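Local coordinates for protein chitosanase (Gynuella sunshinyii YC6258, PDB 6X2Q) that is a family 46 glycoside hydrolase that probably cleaves chitosan and is seen here holding glucosamine units of a chito-oligosaccharide, at residues G28-L33 against R37-G42; A44-A49 against D111-E116; I229-W234 against F238-R243. One frame throughout, in Å; residues are numbered along the deposited sequence.

In the fold
Interactions 1 and 2 follow one another along the chain and lie side by side, their centres about 11 Å apart. Strand 39-41 is the middle of a three-stranded antiparallel sheet. Interaction 1 pairs it with strand 30-32; interaction 2 takes up its other neighbour, strand 46-47, and seats it on helix 104-129. A probable hydrogen bond between Ile39 O and Ser48 N joins the two contacts, Ala41 and Phe46 are neighbours across the sheet, and both contacts touch the same glucosamine, so the sheet forms part of the wall of the sugar site. Interaction 3, a separate hairpin at the C-terminal end of the chain, has its centre about 24 Å from both other centres and packs on helix 5-20.

Interaction 1: G28-L33 against R37-G42; sequences GYAEVL and RGITAG. With GCS (2-amino-2-deoxy-beta-D-glucopyranose), chain C; GCS (2-amino-2-deoxy-beta-D-glucopyranose), chain B.
Tyr29 turns the edge of its ring to the backbone of Thr40, with CE1 3.4 Å from Thr40 O near the ring plane. Its CG lies anti to the backbone N (chi1 174°), which swings the ring across to the neighbouring strand. The two segments form an antiparallel hairpin in which Glu31 and Thr40 are a hydrogen-bonded pair; the bond from Thr40 N to Glu31 O is 2.7 Å and nearly straight, and Gly42 N reaches Tyr29 O. Ala30, Val32, Ile39 and Ala41 share one face. There the CB atoms of Ala30 and Ala41 meet at 4.1 Å, and Val32 sets CG2 against CG1 of Ile39. On the face that carries Thr40, the Leu33 side chain from the adjoining loop crosses it at about a right angle, its CD1 reaching O1 of the chain C glucosamine at 3.4 Å. A water bridges Gly38 O, to which it donates, and Thr40 OG1, which donates to it at 2.7 Å. Arg37 extends beyond the hairpin, with C3 of the chain C sugar over one guanidinium face and a weak bond from NE to O6 of the chain B sugar. The first face is thus apolar toward helices 93-100 and 52-63; the other side offers the sugars a mixed surface, Leu33 and Thr40 methyls beside the Arg37 guanidinium, with the Thr40 hydroxyl occupied by the water and Thr47.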
loop_
_atom_site.group_PDB
_atom_site.type_symbol
_atom_site.label_atom_id
_atom_site.label_comp_id
_atom_site.label_asym_id
_atom_site.label_seq_id
_atom_site.Cartn_x
_atom_site.Cartn_y
_atom_site.Cartn_z
ATOM N N GLY A 28 -4.342 14.324 1.131
ATOM C CA GLY A 28 -4.403 15.328 0.086
ATOM C C GLY A 28 -3.371 15.197 -1.019
ATOM O O GLY A 28 -3.308 16.051 -1.912
ATOM N N TYR A 29 -2.551 14.152 -0.980
ATOM C CA TYR A 29 -1.511 13.959 -1.978
ATOM C C TYR A 29 -2.134 13.578 -3.314
ATOM O O TYR A 29 -3.062 12.763 -3.372
ATOM C CB TYR A 29 -0.539 12.872 -1.492
ATOM C CG TYR A 29 0.536 12.438 -2.473
ATOM C CD1 TYR A 29 0.226 11.635 -3.574
ATOM C CD2 TYR A 29 1.872 12.784 -2.273
ATOM C CE1 TYR A 29 1.202 11.221 -4.459
ATOM C CE2 TYR A 29 2.861 12.369 -3.158
ATOM C CZ TYR A 29 2.515 11.586 -4.247
ATOM O OH TYR A 29 3.469 11.162 -5.143
ATOM N N ALA A 30 -1.604 14.150 -4.394
ATOM C CA ALA A 30 -2.062 13.825 -5.745
ATOM C C ALA A 30 -0.973 14.223 -6.727
ATOM O O ALA A 30 -0.646 15.410 -6.831
ATOM C CB ALA A 30 -3.371 14.546 -6.071
ATOM N N GLU A 31 -0.411 13.244 -7.439
ATOM C CA GLU A 31 0.714 13.507 -8.323
ATOM C C GLU A 31 0.690 12.537 -9.492
ATOM O O GLU A 31 0.113 11.446 -9.414
ATOM C CB GLU A 31 2.065 13.376 -7.607
ATOM C CG GLU A 31 2.347 14.385 -6.501
ATOM C CD GLU A 31 2.556 15.814 -6.987
ATOM O OE1 GLU A 31 2.169 16.144 -8.130
ATOM O OE2 GLU A 31 3.124 16.615 -6.216
ATOM N N VAL A 32 1.328 12.963 -10.582
ATOM C CA VAL A 32 1.680 12.097 -11.701
ATOM C C VAL A 32 3.117 11.633 -11.480
ATOM O O VAL A 32 4.017 12.452 -11.247
ATOM C CB VAL A 32 1.519 12.837 -13.040
ATOM C CG1 VAL A 32 1.729 11.892 -14.218
ATOM C CG2 VAL A 32 0.147 13.490 -13.104
ATOM N N LEU A 33 3.331 10.320 -11.499
ATOM C CA LEU A 33 4.629 9.763 -11.142
ATOM C C LEU A 33 5.357 9.157 -12.330
ATOM O O LEU A 33 6.514 8.738 -12.185
ATOM C CB LEU A 33 4.473 8.712 -10.035
ATOM C CG LEU A 33 4.003 9.246 -8.682
ATOM C CD1 LEU A 33 3.994 8.146 -7.648
ATOM C CD2 LEU A 33 4.881 10.407 -8.233
ATOM N N ARG A 37 0.627 4.635 -14.157
ATOM C CA ARG A 37 -0.600 4.540 -13.377
ATOM C C ARG A 37 -1.416 5.827 -13.404
ATOM O O ARG A 37 -2.480 5.889 -12.780
ATOM C CB ARG A 37 -0.262 4.129 -11.935
ATOM C CG ARG A 37 0.409 2.732 -11.845
ATOM C CD ARG A 37 0.393 2.143 -10.415
ATOM N NE ARG A 37 0.998 0.809 -10.358
ATOM C CZ ARG A 37 2.306 0.581 -10.195
ATOM N NH1 ARG A 37 3.144 1.604 -10.069
ATOM N NH2 ARG A 37 2.782 -0.664 -10.160
ATOM N N GLY A 38 -0.955 6.845 -14.128
ATOM C CA GLY A 38 -1.688 8.101 -14.206
ATOM C C GLY A 38 -1.446 8.952 -12.984
ATOM O O GLY A 38 -0.295 9.186 -12.584
ATOM N N ILE A 39 -2.532 9.420 -12.381
ATOM C CA ILE A 39 -2.470 10.177 -11.139
ATOM C C ILE A 39 -2.516 9.202 -9.971
ATOM O O ILE A 39 -3.383 8.314 -9.923
ATOM C CB ILE A 39 -3.624 11.189 -11.053
ATOM C CG1 ILE A 39 -3.665 12.045 -12.317
ATOM C CG2 ILE A 39 -3.492 12.046 -9.789
ATOM C CD1 ILE A 39 -4.554 13.268 -12.222
ATOM N N THR A 40 -1.585 9.368 -9.033
ATOM C CA THR A 40 -1.540 8.621 -7.783
ATOM C C THR A 40 -1.947 9.555 -6.656
ATOM O O THR A 40 -1.386 10.647 -6.534
ATOM C CB THR A 40 -0.130 8.068 -7.525
ATOM O OG1 THR A 40 0.159 7.048 -8.486
ATOM C CG2 THR A 40 -0.012 7.485 -6.105
ATOM N N ALA A 41 -2.903 9.128 -5.827
ATOM C CA ALA A 41 -3.482 10.043 -4.848
ATOM C C ALA A 41 -3.851 9.325 -3.555
ATOM O O ALA A 41 -4.123 8.117 -3.540
ATOM C CB ALA A 41 -4.730 10.752 -5.409
ATOM N N GLY A 42 -3.871 10.099 -2.467
ATOM C CA GLY A 42 -4.457 9.659 -1.219
ATOM C C GLY A 42 -3.488 8.952 -0.299
ATOM O O GLY A 42 -2.288 8.823 -0.553
HETATM C C1 GCS C . 2.634 4.081 -6.510
HETATM C C2 GCS C . 3.385 2.715 -6.973
HETATM C C3 GCS C . 2.164 1.674 -6.857
HETATM C C4 GCS C . 1.192 1.797 -5.634
HETATM C C5 GCS C . 0.825 3.092 -4.890
HETATM C C6 GCS C . 0.726 2.784 -3.665
HETATM N N2 GCS C . 3.955 2.763 -8.197
HETATM O O1 GCS C . 3.696 4.943 -6.445
HETATM O O3 GCS C . 2.883 0.460 -6.555
HETATM O O5 GCS C . 1.911 4.005 -5.334
HETATM O O6 GCS C . 0.928 3.932 -2.823
HETATM C C1 GCS B . -1.045 0.472 -6.416
HETATM C C2 GCS B . -2.528 0.581 -6.711
HETATM C C3 GCS B . -3.126 -0.797 -6.724
HETATM C C4 GCS B . -2.471 -1.684 -7.770
HETATM C C5 GCS B . -0.967 -1.428 -7.635
HETATM C C6 GCS B . -0.075 -2.082 -8.654
HETATM N N2 GCS B . -3.237 1.453 -5.848
HETATM O O1 GCS B . -0.289 1.681 -6.374
HETATM O O3 GCS B . -4.453 -0.629 -7.025
HETATM O O4 GCS B . -3.027 -2.709 -7.892
HETATM O O5 GCS B . -0.621 -0.067 -7.606
HETATM O O6 GCS B . -0.608 -2.067 -9.936
HETATM O O HOH W 1 1.022 8.043 -10.847
#

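Interaction 2: A44-A49 against D111-E116; sequences AGFTSA and DDVVDE. With GCS (2-amino-2-deoxy-beta-D-glucopyranose), chain C.
Val114 lays one methyl, CG2, against two side chains of segment 44-49 at once: it lies 3.6 Å from Ala44 CB and 3.7 Å from Phe46 CZ. This is where the small antiparallel sheet of the family 46 fold, a member of the lysozyme clan, rests on the long helix 104-129. The Phe46 ring meets the two valines differently. It crosses the Val114 side chain at about a right angle, whereas Val113 passes it obliquely and brings CG1 to within 3.8 Å of Phe46 CE1. Both valines hold CG1 anti to the backbone N (173° and 171°), which leaves CG2 of Val114 beside its own N and directed at the Ala44-Phe46 pair. All four residues are buried, and the contact between them is purely apolar.

One shell out, Val113 also packs on Val56 and Arg59 of helix 52-63, while Asp52 at the start of that helix touches Phe46 and through OD2 accepts a hydrogen bond from Thr47 N, so the ring is wedged where two helices and a strand come together. Asp111 OD1, three residues before Val114 on helix 104-129, makes a salt bridge to Arg43 NH1 and a hydrogen bond to Tyr27 OH, which ties the residue before Ala44 to that helix.

The reverse side of the segment serves the ligand. Gly45, with positive phi, turns the chain between Ala44 and Phe46 and presents backbone to the sugars: its carbonyl takes a hydrogen bond from N2 of another glucosamine, and its CA lies 3.4 Å from O6 of the chain C glucosamine. That O6 hydroxyl donates a weak hydrogen bond, 3.2 Å long, to Ala44 O.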
loop_
_atom_site.group_PDB
_atom_site.type_symbol
_atom_site.label_atom_id
_atom_site.label_comp_id
_atom_site.label_asym_id
_atom_site.label_seq_id
_atom_site.Cartn_x
_atom_site.Cartn_y
_atom_site.Cartn_z
ATOM N N ALA A 44 -3.319 5.843 0.484
ATOM C CA ALA A 44 -2.840 4.553 0.007
ATOM C C ALA A 44 -2.383 4.598 -1.445
ATOM O O ALA A 44 -2.183 3.542 -2.055
ATOM C CB ALA A 44 -3.922 3.488 0.169
ATOM N N GLY A 45 -2.223 5.779 -2.021
ATOM C CA GLY A 45 -1.784 5.841 -3.401
ATOM C C GLY A 45 -2.818 5.273 -4.355
ATOM O O GLY A 45 -2.499 4.419 -5.196
ATOM N N PHE A 46 -4.072 5.703 -4.206
ATOM C CA PHE A 46 -5.070 5.359 -5.205
ATOM C C PHE A 46 -4.640 5.945 -6.552
ATOM O O PHE A 46 -3.932 6.953 -6.617
ATOM C CB PHE A 46 -6.459 5.875 -4.798
ATOM C CG PHE A 46 -6.794 5.676 -3.333
ATOM C CD1 PHE A 46 -7.200 4.433 -2.854
ATOM C CD2 PHE A 46 -6.727 6.744 -2.442
ATOM C CE1 PHE A 46 -7.525 4.254 -1.502
ATOM C CE2 PHE A 46 -7.046 6.584 -1.079
ATOM C CZ PHE A 46 -7.458 5.341 -0.610
ATOM N N THR A 47 -5.064 5.301 -7.631
ATOM C CA THR A 47 -4.480 5.553 -8.940
ATOM C C THR A 47 -5.529 5.598 -10.043
ATOM O O THR A 47 -6.490 4.823 -10.034
ATOM C CB THR A 47 -3.432 4.473 -9.222
ATOM O OG1 THR A 47 -2.195 4.821 -8.570
ATOM C CG2 THR A 47 -3.260 4.176 -10.710
ATOM N N SER A 48 -5.314 6.499 -11.010
ATOM C CA SER A 48 -6.232 6.619 -12.140
ATOM C C SER A 48 -6.320 5.323 -12.931
ATOM O O SER A 48 -7.410 4.905 -13.344
ATOM C CB SER A 48 -5.787 7.743 -13.078
ATOM O OG SER A 48 -5.534 8.946 -12.386
ATOM N N ALA A 49 -5.169 4.709 -13.222
ATOM C CA ALA A 49 -5.155 3.529 -14.082
ATOM C C ALA A 49 -5.721 2.276 -13.412
ATOM O O ALA A 49 -6.193 1.379 -14.118
ATOM C CB ALA A 49 -3.733 3.257 -14.574
ATOM N N ASP A 111 -10.419 5.948 4.055
ATOM C CA ASP A 111 -10.170 4.936 5.084
ATOM C C ASP A 111 -10.964 3.674 4.787
ATOM O O ASP A 111 -10.448 2.557 4.921
ATOM C CB ASP A 111 -10.542 5.455 6.482
ATOM C CG ASP A 111 -9.680 6.630 6.941
ATOM O OD1 ASP A 111 -8.562 6.806 6.415
ATOM O OD2 ASP A 111 -10.130 7.404 7.823
ATOM N N ASP A 112 -12.228 3.835 4.394
ATOM C CA ASP A 112 -13.063 2.672 4.124
ATOM C C ASP A 112 -12.512 1.875 2.952
ATOM O O ASP A 112 -12.439 0.644 3.005
ATOM C CB ASP A 112 -14.511 3.100 3.844
ATOM C CG ASP A 112 -15.211 3.727 5.069
ATOM O OD1 ASP A 112 -14.709 3.593 6.210
ATOM O OD2 ASP A 112 -16.288 4.351 4.873
ATOM N N VAL A 113 -12.121 2.561 1.879
ATOM C CA VAL A 113 -11.567 1.854 0.729
ATOM C C VAL A 113 -10.273 1.144 1.103
ATOM O O VAL A 113 -10.081 -0.030 0.758
ATOM C CB VAL A 113 -11.368 2.818 -0.448
ATOM C CG1 VAL A 113 -10.648 2.118 -1.560
ATOM C CG2 VAL A 113 -12.711 3.345 -0.916
ATOM N N VAL A 114 -9.378 1.834 1.819
ATOM C CA VAL A 114 -8.168 1.180 2.301
ATOM C C VAL A 114 -8.520 -0.086 3.060
ATOM O O VAL A 114 -7.965 -1.160 2.798
ATOM C CB VAL A 114 -7.343 2.130 3.182
ATOM C CG1 VAL A 114 -6.217 1.354 3.856
ATOM C CG2 VAL A 114 -6.755 3.250 2.342
ATOM N N ASP A 115 -9.480 0.017 3.990
ATOM C CA ASP A 115 -9.879 -1.155 4.760
ATOM C C ASP A 115 -10.435 -2.253 3.858
ATOM O O ASP A 115 -10.092 -3.433 4.024
ATOM C CB ASP A 115 -10.914 -0.772 5.822
ATOM C CG ASP A 115 -11.048 -1.839 6.901
ATOM O OD1 ASP A 115 -10.083 -2.018 7.689
ATOM O OD2 ASP A 115 -12.097 -2.522 6.930
ATOM N N GLU A 116 -11.296 -1.884 2.898
ATOM C CA GLU A 116 -11.913 -2.884 2.030
ATOM C C GLU A 116 -10.911 -3.485 1.043
ATOM O O GLU A 116 -10.919 -4.700 0.813
ATOM C CB GLU A 116 -13.096 -2.272 1.269
ATOM C CG GLU A 116 -13.918 -3.306 0.478
ATOM C CD GLU A 116 -14.435 -2.815 -0.896
ATOM O OE1 GLU A 116 -15.462 -3.362 -1.365
ATOM O OE2 GLU A 116 -13.814 -1.916 -1.517
HETATM C C1 GCS C . 2.634 4.081 -6.510
HETATM C C2 GCS C . 3.385 2.715 -6.973
HETATM C C3 GCS C . 2.164 1.674 -6.857
HETATM C C4 GCS C . 1.192 1.797 -5.634
HETATM C C5 GCS C . 0.825 3.092 -4.890
HETATM C C6 GCS C . 0.726 2.784 -3.665
HETATM N N2 GCS C . 3.955 2.763 -8.197
HETATM O O1 GCS C . 3.696 4.943 -6.445
HETATM O O3 GCS C . 2.883 0.460 -6.555
HETATM O O5 GCS C . 1.911 4.005 -5.334
HETATM O O6 GCS C . 0.928 3.932 -2.823
#

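Interaction 3: I229-W234 against F238-R243; sequences IRISTW and FILPIR
On one sheet face, Ile231 and Leu240 turn CG1 and CG beside their own backbone N (chi1 -58° and -49°), which brings CG1 of Ile231 to 3.9 Å from CD1 of Leu240. Phe238 has a similar first torsion, -75°; its CB stays 3.6 Å from Ile231 O, with the ring edge turned to that oxygen while the ring itself leads away. These three side chains and Ile229 share one face of a two-stranded antiparallel hairpin, which packs on helix 5-20 through Leu240 on Leu10 and Ile14, and Phe238 on Ile17. On the opposite face Ile239 folds CD1 back to 3.9 Å from Arg230 CB, while the bent arginine chain runs off to a weak bond with Ser232 OG.

Four backbone hydrogen bonds close the ladder. Ile229 N gives to Leu240 O at 2.9 Å, and Leu240 N returns to Ile229 O at 2.8 Å; Ile231 and Phe238 exchange the second pair. A cis peptide bond precedes Pro241, directly after the strand. The hairpin is therefore held by paired peptides within and by hydrophobic contact with the N-terminal helix on one face, its other face being largely exposed.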
loop_
_atom_site.group_PDB
_atom_site.type_symbol
_atom_site.label_atom_id
_atom_site.label_comp_id
_atom_site.label_asym_id
_atom_site.label_seq_id
_atom_site.Cartn_x
_atom_site.Cartn_y
_atom_site.Cartn_z
ATOM N N ILE A 229 9.768 2.137 17.937
ATOM C CA ILE A 229 10.195 1.659 16.630
ATOM C C ILE A 229 10.924 2.793 15.930
ATOM O O ILE A 229 10.397 3.907 15.816
ATOM C CB ILE A 229 9.016 1.148 15.788
ATOM C CG1 ILE A 229 8.416 -0.097 16.441
ATOM C CG2 ILE A 229 9.486 0.815 14.372
ATOM C CD1 ILE A 229 7.336 -0.780 15.609
ATOM N N ARG A 230 12.144 2.510 15.484
ATOM C CA ARG A 230 12.953 3.454 14.727
ATOM C C ARG A 230 12.823 3.122 13.246
ATOM O O ARG A 230 13.120 1.996 12.831
ATOM C CB ARG A 230 14.414 3.396 15.180
ATOM C CG ARG A 230 15.329 4.402 14.491
ATOM C CD ARG A 230 16.718 3.798 14.227
ATOM N NE ARG A 230 17.790 4.716 14.603
ATOM C CZ ARG A 230 18.558 5.371 13.736
ATOM N NH1 ARG A 230 18.390 5.210 12.425
ATOM N NH2 ARG A 230 19.497 6.192 14.185
ATOM N N ILE A 231 12.348 4.087 12.462
ATOM C CA ILE A 231 12.313 3.992 11.008
ATOM C C ILE A 231 13.142 5.135 10.441
ATOM O O ILE A 231 12.922 6.296 10.799
ATOM C CB ILE A 231 10.871 4.055 10.466
ATOM C CG1 ILE A 231 10.016 2.931 11.060
ATOM C CG2 ILE A 231 10.883 3.943 8.956
ATOM C CD1 ILE A 231 10.454 1.527 10.608
ATOM N N SER A 232 14.087 4.814 9.548
ATOM C CA SER A 232 14.898 5.856 8.916
ATOM C C SER A 232 15.131 5.568 7.437
ATOM O O SER A 232 16.196 5.889 6.897
ATOM C CB SER A 232 16.243 6.028 9.628
ATOM O OG SER A 232 16.807 4.777 9.952
ATOM N N THR A 233 14.138 4.974 6.781
ATOM C CA THR A 233 14.168 4.559 5.385
ATOM C C THR A 233 14.820 5.568 4.448
ATOM O O THR A 233 15.586 5.181 3.561
ATOM C CB THR A 233 12.737 4.288 4.912
ATOM O OG1 THR A 233 12.068 3.450 5.870
ATOM C CG2 THR A 233 12.741 3.620 3.532
ATOM N N TRP A 234 14.536 6.859 4.630
ATOM C CA TRP A 234 14.992 7.887 3.697
ATOM C C TRP A 234 16.059 8.793 4.294
ATOM O O TRP A 234 16.263 9.907 3.798
ATOM C CB TRP A 234 13.816 8.737 3.223
ATOM C CG TRP A 234 12.725 7.961 2.572
ATOM C CD1 TRP A 234 11.537 7.577 3.136
ATOM C CD2 TRP A 234 12.703 7.487 1.219
ATOM N NE1 TRP A 234 10.783 6.884 2.218
ATOM C CE2 TRP A 234 11.471 6.822 1.031
ATOM C CE3 TRP A 234 13.603 7.567 0.142
ATOM C CZ2 TRP A 234 11.115 6.238 -0.195
ATOM C CZ3 TRP A 234 13.250 6.983 -1.071
ATOM C CH2 TRP A 234 12.019 6.323 -1.226
ATOM N N PHE A 238 12.816 8.529 12.462
ATOM C CA PHE A 238 11.515 8.660 13.103
ATOM C C PHE A 238 11.424 7.646 14.225
ATOM O O PHE A 238 11.779 6.478 14.036
ATOM C CB PHE A 238 10.370 8.426 12.119
ATOM C CG PHE A 238 10.145 9.559 11.180
ATOM C CD1 PHE A 238 9.504 10.712 11.612
ATOM C CD2 PHE A 238 10.575 9.481 9.860
ATOM C CE1 PHE A 238 9.292 11.766 10.745
ATOM C CE2 PHE A 238 10.368 10.535 8.989
ATOM C CZ PHE A 238 9.728 11.678 9.438
ATOM N N ILE A 239 10.955 8.087 15.385
ATOM C CA ILE A 239 10.658 7.194 16.498
ATOM C C ILE A 239 9.142 7.128 16.628
ATOM O O ILE A 239 8.474 8.160 16.785
ATOM C CB ILE A 239 11.319 7.658 17.806
ATOM C CG1 ILE A 239 12.837 7.679 17.651
ATOM C CG2 ILE A 239 10.976 6.693 18.924
ATOM C CD1 ILE A 239 13.465 6.288 17.553
ATOM N N LEU A 240 8.602 5.916 16.542
ATOM C CA LEU A 240 7.172 5.668 16.525
ATOM C C LEU A 240 6.764 4.861 17.747
ATOM O O LEU A 240 7.551 4.055 18.252
ATOM C CB LEU A 240 6.758 4.917 15.254
ATOM C CG LEU A 240 7.319 5.550 13.982
ATOM C CD1 LEU A 240 6.986 4.696 12.796
ATOM C CD2 LEU A 240 6.775 6.957 13.815
ATOM N N PRO A 241 5.538 5.058 18.254
ATOM C CA PRO A 241 4.529 5.978 17.712
ATOM C C PRO A 241 4.842 7.445 18.019
ATOM O O PRO A 241 5.498 7.734 19.021
ATOM C CB PRO A 241 3.238 5.536 18.413
ATOM C CG PRO A 241 3.706 4.954 19.727
ATOM C CD PRO A 241 5.063 4.341 19.454
ATOM N N ILE A 242 4.404 8.349 17.146
ATOM C CA ILE A 242 4.545 9.779 17.386
ATOM C C ILE A 242 3.351 10.243 18.205
ATOM O O ILE A 242 2.205 9.857 17.941
ATOM C CB ILE A 242 4.674 10.562 16.063
ATOM C CG1 ILE A 242 6.010 10.231 15.375
ATOM C CG2 ILE A 242 4.558 12.064 16.299
ATOM C CD1 ILE A 242 7.255 10.843 16.039
ATOM N N ARG A 243 3.633 11.078 19.205
ATOM C CA ARG A 243 2.692 11.446 20.264
ATOM C C ARG A 243 2.535 12.961 20.376
ATOM O O ARG A 243 3.472 13.714 20.093
ATOM C CB ARG A 243 3.155 10.862 21.614
ATOM C CG ARG A 243 4.435 11.486 22.225
ATOM C CD ARG A 243 5.668 11.411 21.297
ATOM N NE ARG A 243 6.933 11.314 22.020
ATOM C CZ ARG A 243 7.551 12.344 22.592
ATOM N NH1 ARG A 243 7.018 13.561 22.529
ATOM N NH2 ARG A 243 8.700 12.158 23.231
#